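Proximal thread matrix protein 1 (Mytilus galloprovincialis, PDB 4CN9) probably binds collagen in the matrix of the mussel byssus through a pair of von Willebrand factor type A domains, and coordinates zinc. Local coordinates at residues A[277-291]-A[315-328]. Numbering follows the deposited sequence.
Sequences KNFMKDIVDRFNKTG and YSSKADIKGAIDKV
The carboxylate of Asp285 receives Lys322 NZ at its edge, between the syn lone pairs of OD1 (3.1 Å) and OD2 (3.2 Å), a forked salt bridge. Asp326 is met differently: Lys281, bent at chi3 (52°), brings NZ to the syn side of OD2 at 2.7 Å, slightly out of the plane, while Gln274 occupies OD1. The Phe287 ring takes the carbonyl O of Val284 at its edge, in plane, and Asp320 O lies over the centre of one Tyr315 face. Both salt bridges line the outer side of the helix pair; beneath them, toward the sheet, two knobs-into-holes interlock. Val284 sits among Lys318, Ile321, Lys322 and Ile325, its CG2 3.9 Å from Ile321 CG2; Ile325 returns the favour among Lys277, Met280, Lys281 and Val284. Both ends are tied by lysines reaching backbone carbonyls. Extended Lys318 points NZ almost straight down the C=O of Phe287, 2.6 Å from its O. NZ of buried Lys277 meets Val328 O in the plane of that carbonyl (2.7 Å) and Asp326 O from above the plane of its own carbonyl (2.8 Å); an alanine here would probably leave the Asp326 carbonyl at this helix end without its ammonium donor and open a gap beside Ile325. Near-antiparallel at 168°, helices 277-285 and 318-327 pack side by side, with Val284 and Ile321 both resting on Phe297 of strand 295-302: the helix layer covering one face of the central sheet in the Rossmann-like von Willebrand factor type A fold.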
loop_
_atom_site.group_PDB
_atom_site.type_symbol
_atom_site.label_atom_id
_atom_site.label_comp_id
_atom_site.label_asym_id
_atom_site.label_seq_id
_atom_site.Cartn_x
_atom_site.Cartn_y
_atom_site.Cartn_z
ATOM N N LYS A 277 -21.634 15.038 -3.433
ATOM C CA LYS A 277 -22.381 14.032 -4.180
ATOM C C LYS A 277 -21.927 13.955 -5.640
ATOM O O LYS A 277 -21.768 12.861 -6.192
ATOM C CB LYS A 277 -23.879 14.310 -4.116
ATOM C CG LYS A 277 -24.495 14.094 -2.754
ATOM C CD LYS A 277 -25.929 14.605 -2.757
ATOM C CE LYS A 277 -26.712 14.088 -1.582
ATOM N NZ LYS A 277 -28.081 14.707 -1.549
ATOM N N ASN A 278 -21.712 15.108 -6.273
ATOM C CA ASN A 278 -21.281 15.114 -7.666
ATOM C C ASN A 278 -19.925 14.434 -7.815
ATOM O O ASN A 278 -19.674 13.749 -8.799
ATOM C CB ASN A 278 -21.207 16.537 -8.219
ATOM C CG ASN A 278 -22.583 17.177 -8.405
ATOM O OD1 ASN A 278 -23.623 16.529 -8.251
ATOM N ND2 ASN A 278 -22.584 18.457 -8.758
ATOM N N PHE A 279 -19.052 14.617 -6.829
ATOM C CA PHE A 279 -17.741 13.976 -6.847
ATOM C C PHE A 279 -17.914 12.455 -6.871
ATOM O O PHE A 279 -17.318 11.765 -7.688
ATOM C CB PHE A 279 -16.941 14.467 -5.633
ATOM C CG PHE A 279 -15.604 13.802 -5.431
ATOM C CD1 PHE A 279 -14.518 14.144 -6.204
ATOM C CD2 PHE A 279 -15.420 12.894 -4.409
ATOM C CE1 PHE A 279 -13.284 13.562 -5.996
ATOM C CE2 PHE A 279 -14.175 12.309 -4.190
ATOM C CZ PHE A 279 -13.114 12.652 -4.977
ATOM N N MET A 280 -18.765 11.931 -6.000
ATOM C CA MET A 280 -19.002 10.493 -5.955
ATOM C C MET A 280 -19.681 9.961 -7.222
ATOM O O MET A 280 -19.311 8.898 -7.734
ATOM C CB MET A 280 -19.810 10.149 -4.706
ATOM C CG MET A 280 -19.018 10.448 -3.457
ATOM S SD MET A 280 -19.860 10.075 -1.924
ATOM C CE MET A 280 -21.290 11.154 -2.043
ATOM N N LYS A 281 -20.667 10.695 -7.731
ATOM C CA LYS A 281 -21.308 10.332 -8.994
ATOM C C LYS A 281 -20.317 10.323 -10.167
ATOM O O LYS A 281 -20.388 9.450 -11.028
ATOM C CB LYS A 281 -22.484 11.276 -9.277
ATOM C CG LYS A 281 -23.667 11.009 -8.379
ATOM C CD LYS A 281 -24.517 12.248 -8.141
ATOM C CE LYS A 281 -24.896 12.907 -9.432
ATOM N NZ LYS A 281 -25.620 14.192 -9.255
ATOM N N ASP A 282 -19.392 11.283 -10.197
ATOM C CA ASP A 282 -18.375 11.324 -11.240
ATOM C C ASP A 282 -17.463 10.099 -11.183
ATOM O O ASP A 282 -17.073 9.557 -12.212
ATOM C CB ASP A 282 -17.548 12.613 -11.174
ATOM C CG ASP A 282 -18.340 13.847 -11.621
ATOM O OD1 ASP A 282 -19.451 13.677 -12.152
ATOM O OD2 ASP A 282 -17.853 14.985 -11.434
ATOM N N ILE A 283 -17.159 9.639 -9.974
ATOM C CA ILE A 283 -16.368 8.428 -9.794
ATOM C C ILE A 283 -17.099 7.211 -10.327
ATOM O O ILE A 283 -16.521 6.378 -11.036
ATOM C CB ILE A 283 -15.999 8.247 -8.302
ATOM C CG1 ILE A 283 -15.000 9.337 -7.916
ATOM C CG2 ILE A 283 -15.429 6.845 -8.031
ATOM C CD1 ILE A 283 -14.750 9.435 -6.456
ATOM N N VAL A 284 -18.386 7.107 -10.015
ATOM C CA VAL A 284 -19.188 6.003 -10.521
ATOM C C VAL A 284 -19.115 5.933 -12.051
ATOM O O VAL A 284 -18.977 4.853 -12.635
ATOM C CB VAL A 284 -20.652 6.113 -10.039
ATOM C CG1 VAL A 284 -21.548 5.158 -10.790
ATOM C CG2 VAL A 284 -20.724 5.841 -8.523
ATOM N N ASP A 285 -19.216 7.093 -12.692
ATOM C CA ASP A 285 -19.206 7.164 -14.155
ATOM C C ASP A 285 -17.903 6.692 -14.791
ATOM O O ASP A 285 -17.877 6.393 -15.980
ATOM C CB ASP A 285 -19.510 8.593 -14.626
ATOM C CG ASP A 285 -20.995 8.892 -14.659
ATOM O OD1 ASP A 285 -21.810 7.935 -14.747
ATOM O OD2 ASP A 285 -21.348 10.093 -14.613
ATOM N N ARG A 286 -16.825 6.622 -14.017
ATOM C CA ARG A 286 -15.540 6.211 -14.560
ATOM C C ARG A 286 -15.381 4.701 -14.628
ATOM O O ARG A 286 -14.428 4.206 -15.231
ATOM C CB ARG A 286 -14.394 6.838 -13.760
ATOM C CG ARG A 286 -14.425 8.351 -13.785
ATOM C CD ARG A 286 -13.946 8.884 -15.119
ATOM N NE ARG A 286 -12.528 8.611 -15.293
ATOM C CZ ARG A 286 -11.558 9.469 -15.008
ATOM N NH1 ARG A 286 -11.840 10.683 -14.552
ATOM N NH2 ARG A 286 -10.299 9.113 -15.192
ATOM N N PHE A 287 -16.308 3.955 -14.036
ATOM C CA PHE A 287 -16.252 2.495 -14.157
ATOM C C PHE A 287 -16.990 2.013 -15.409
ATOM O O PHE A 287 -18.001 2.587 -15.817
ATOM C CB PHE A 287 -16.762 1.814 -12.883
ATOM C CG PHE A 287 -15.824 1.968 -11.714
ATOM C CD1 PHE A 287 -15.831 3.120 -10.962
ATOM C CD2 PHE A 287 -14.897 0.984 -11.413
ATOM C CE1 PHE A 287 -14.948 3.288 -9.914
ATOM C CE2 PHE A 287 -14.022 1.139 -10.347
ATOM C CZ PHE A 287 -14.041 2.284 -9.605
ATOM N N ASN A 288 -16.463 0.958 -16.015
ATOM C CA ASN A 288 -16.934 0.499 -17.314
ATOM C C ASN A 288 -18.334 -0.087 -17.230
ATOM O O ASN A 288 -19.159 0.140 -18.112
ATOM C CB ASN A 288 -15.976 -0.548 -17.881
ATOM C CG ASN A 288 -16.419 -1.058 -19.240
ATOM O OD1 ASN A 288 -16.509 -0.290 -20.192
ATOM N ND2 ASN A 288 -16.720 -2.354 -19.328
ATOM N N LYS A 289 -18.602 -0.825 -16.158
ATOM C CA LYS A 289 -19.864 -1.526 -16.021
ATOM C C LYS A 289 -20.186 -1.763 -14.560
ATOM O O LYS A 289 -19.353 -2.274 -13.815
ATOM C CB LYS A 289 -19.820 -2.883 -16.731
ATOM C CG LYS A 289 -21.186 -3.576 -16.727
ATOM C CD LYS A 289 -21.279 -4.735 -17.714
ATOM C CE LYS A 289 -20.462 -5.935 -17.268
ATOM N NZ LYS A 289 -20.310 -6.944 -18.362
ATOM N N THR A 290 -21.400 -1.415 -14.161
ATOM C CA THR A 290 -21.811 -1.599 -12.777
ATOM C C THR A 290 -22.711 -2.809 -12.634
ATOM O O THR A 290 -23.320 -3.275 -13.613
ATOM C CB THR A 290 -22.535 -0.352 -12.245
ATOM O OG1 THR A 290 -23.618 -0.011 -13.119
ATOM C CG2 THR A 290 -21.566 0.823 -12.166
ATOM N N GLY A 291 -22.797 -3.320 -11.410
ATOM C CA GLY A 291 -23.621 -4.474 -11.111
ATOM C C GLY A 291 -22.807 -5.729 -10.867
ATOM O O GLY A 291 -21.583 -5.675 -10.758
ATOM N N TYR A 315 -28.445 -1.952 -6.405
ATOM C CA TYR A 315 -28.512 -1.361 -7.729
ATOM C C TYR A 315 -27.499 -1.949 -8.698
ATOM O O TYR A 315 -26.383 -2.289 -8.316
ATOM C CB TYR A 315 -28.285 0.134 -7.645
ATOM C CG TYR A 315 -29.226 0.855 -6.722
ATOM C CD1 TYR A 315 -30.561 1.045 -7.065
ATOM C CD2 TYR A 315 -28.778 1.373 -5.514
ATOM C CE1 TYR A 315 -31.430 1.723 -6.223
ATOM C CE2 TYR A 315 -29.637 2.051 -4.660
ATOM C CZ TYR A 315 -30.966 2.219 -5.019
ATOM O OH TYR A 315 -31.822 2.897 -4.190
ATOM N N SER A 316 -27.894 -2.065 -9.962
ATOM C CA SER A 316 -26.965 -2.531 -10.984
ATOM C C SER A 316 -26.676 -1.494 -12.076
ATOM O O SER A 316 -25.701 -1.642 -12.801
ATOM C CB SER A 316 -27.448 -3.854 -11.601
ATOM O OG SER A 316 -28.753 -3.727 -12.127
ATOM N N SER A 317 -27.493 -0.451 -12.199
ATOM C CA SER A 317 -27.256 0.582 -13.219
ATOM C C SER A 317 -26.605 1.833 -12.637
ATOM O O SER A 317 -26.838 2.195 -11.490
ATOM C CB SER A 317 -28.564 0.972 -13.947
ATOM O OG SER A 317 -29.361 1.818 -13.158
ATOM N N LYS A 318 -25.820 2.516 -13.460
ATOM C CA LYS A 318 -25.156 3.734 -13.052
ATOM C C LYS A 318 -26.184 4.792 -12.738
ATOM O O LYS A 318 -26.045 5.549 -11.784
ATOM C CB LYS A 318 -24.247 4.233 -14.171
ATOM C CG LYS A 318 -22.915 3.535 -14.233
ATOM C CD LYS A 318 -22.050 4.134 -15.321
ATOM C CE LYS A 318 -20.919 3.198 -15.682
ATOM N NZ LYS A 318 -20.090 3.773 -16.751
ATOM N N ALA A 319 -27.230 4.850 -13.556
ATOM C CA ALA A 319 -28.289 5.821 -13.342
ATOM C C ALA A 319 -28.942 5.612 -11.978
ATOM O O ALA A 319 -29.192 6.575 -11.257
ATOM C CB ALA A 319 -29.326 5.750 -14.460
ATOM N N ASP A 320 -29.216 4.361 -11.620
ATOM C CA ASP A 320 -29.804 4.067 -10.308
ATOM C C ASP A 320 -28.827 4.408 -9.168
ATOM O O ASP A 320 -29.207 4.978 -8.154
ATOM C CB ASP A 320 -30.194 2.593 -10.197
ATOM C CG ASP A 320 -31.432 2.234 -11.016
ATOM O OD1 ASP A 320 -32.236 3.140 -11.335
ATOM O OD2 ASP A 320 -31.584 1.031 -11.336
ATOM N N ILE A 321 -27.567 4.036 -9.331
ATOM C CA ILE A 321 -26.574 4.322 -8.300
ATOM C C ILE A 321 -26.441 5.827 -8.079
ATOM O O ILE A 321 -26.503 6.306 -6.948
ATOM C CB ILE A 321 -25.225 3.693 -8.643
ATOM C CG1 ILE A 321 -25.351 2.182 -8.569
ATOM C CG2 ILE A 321 -24.138 4.203 -7.682
ATOM C CD1 ILE A 321 -24.226 1.438 -9.216
ATOM N N LYS A 322 -26.302 6.582 -9.162
ATOM C CA LYS A 322 -26.168 8.029 -9.040
ATOM C C LYS A 322 -27.411 8.698 -8.457
ATOM O O LYS A 322 -27.297 9.604 -7.654
ATOM C CB LYS A 322 -25.807 8.639 -10.395
ATOM C CG LYS A 322 -24.489 8.109 -10.914
ATOM C CD LYS A 322 -24.014 8.828 -12.169
ATOM C CE LYS A 322 -24.931 8.639 -13.342
ATOM N NZ LYS A 322 -24.486 9.524 -14.457
ATOM N N GLY A 323 -28.595 8.259 -8.866
ATOM C CA GLY A 323 -29.821 8.800 -8.309
ATOM C C GLY A 323 -29.971 8.447 -6.835
ATOM O O GLY A 323 -30.520 9.223 -6.062
ATOM N N ALA A 324 -29.479 7.278 -6.433
ATOM C CA ALA A 324 -29.539 6.901 -5.020
ATOM C C ALA A 324 -28.613 7.788 -4.187
ATOM O O ALA A 324 -28.966 8.213 -3.073
ATOM C CB ALA A 324 -29.187 5.430 -4.843
ATOM N N ILE A 325 -27.433 8.075 -4.725
ATOM C CA ILE A 325 -26.499 8.973 -4.046
ATOM C C ILE A 325 -27.146 10.341 -3.823
ATOM O O ILE A 325 -27.045 10.934 -2.742
ATOM C CB ILE A 325 -25.195 9.119 -4.861
ATOM C CG1 ILE A 325 -24.352 7.845 -4.699
ATOM C CG2 ILE A 325 -24.411 10.332 -4.409
ATOM C CD1 ILE A 325 -23.270 7.696 -5.714
ATOM N N ASP A 326 -27.861 10.814 -4.835
ATOM C CA ASP A 326 -28.458 12.144 -4.792
ATOM C C ASP A 326 -29.611 12.289 -3.799
ATOM O O ASP A 326 -29.875 13.391 -3.306
ATOM C CB ASP A 326 -28.922 12.541 -6.188
ATOM C CG ASP A 326 -27.876 13.345 -6.935
ATOM O OD1 ASP A 326 -26.986 13.912 -6.276
ATOM O OD2 ASP A 326 -27.940 13.398 -8.173
ATOM N N LYS A 327 -30.295 11.187 -3.517
ATOM C CA LYS A 327 -31.398 11.181 -2.564
ATOM C C LYS A 327 -30.956 11.217 -1.099
ATOM O O LYS A 327 -31.766 11.463 -0.204
ATOM C CB LYS A 327 -32.273 9.939 -2.788
ATOM C CG LYS A 327 -33.229 10.048 -3.962
ATOM C CD LYS A 327 -34.161 8.838 -4.044
ATOM C CE LYS A 327 -34.454 8.472 -5.495
ATOM N NZ LYS A 327 -35.220 7.196 -5.628
ATOM N N VAL A 328 -29.680 10.981 -0.837
ATOM C CA VAL A 328 -29.202 10.923 0.546
ATOM C C VAL A 328 -29.286 12.295 1.216
ATOM O O VAL A 328 -28.799 13.285 0.681
ATOM C CB VAL A 328 -27.771 10.358 0.614
ATOM C CG1 VAL A 328 -27.197 10.466 2.025
ATOM C CG2 VAL A 328 -27.784 8.914 0.168
HETATM O O HOH W 1 -21.836 1.688 -18.537
#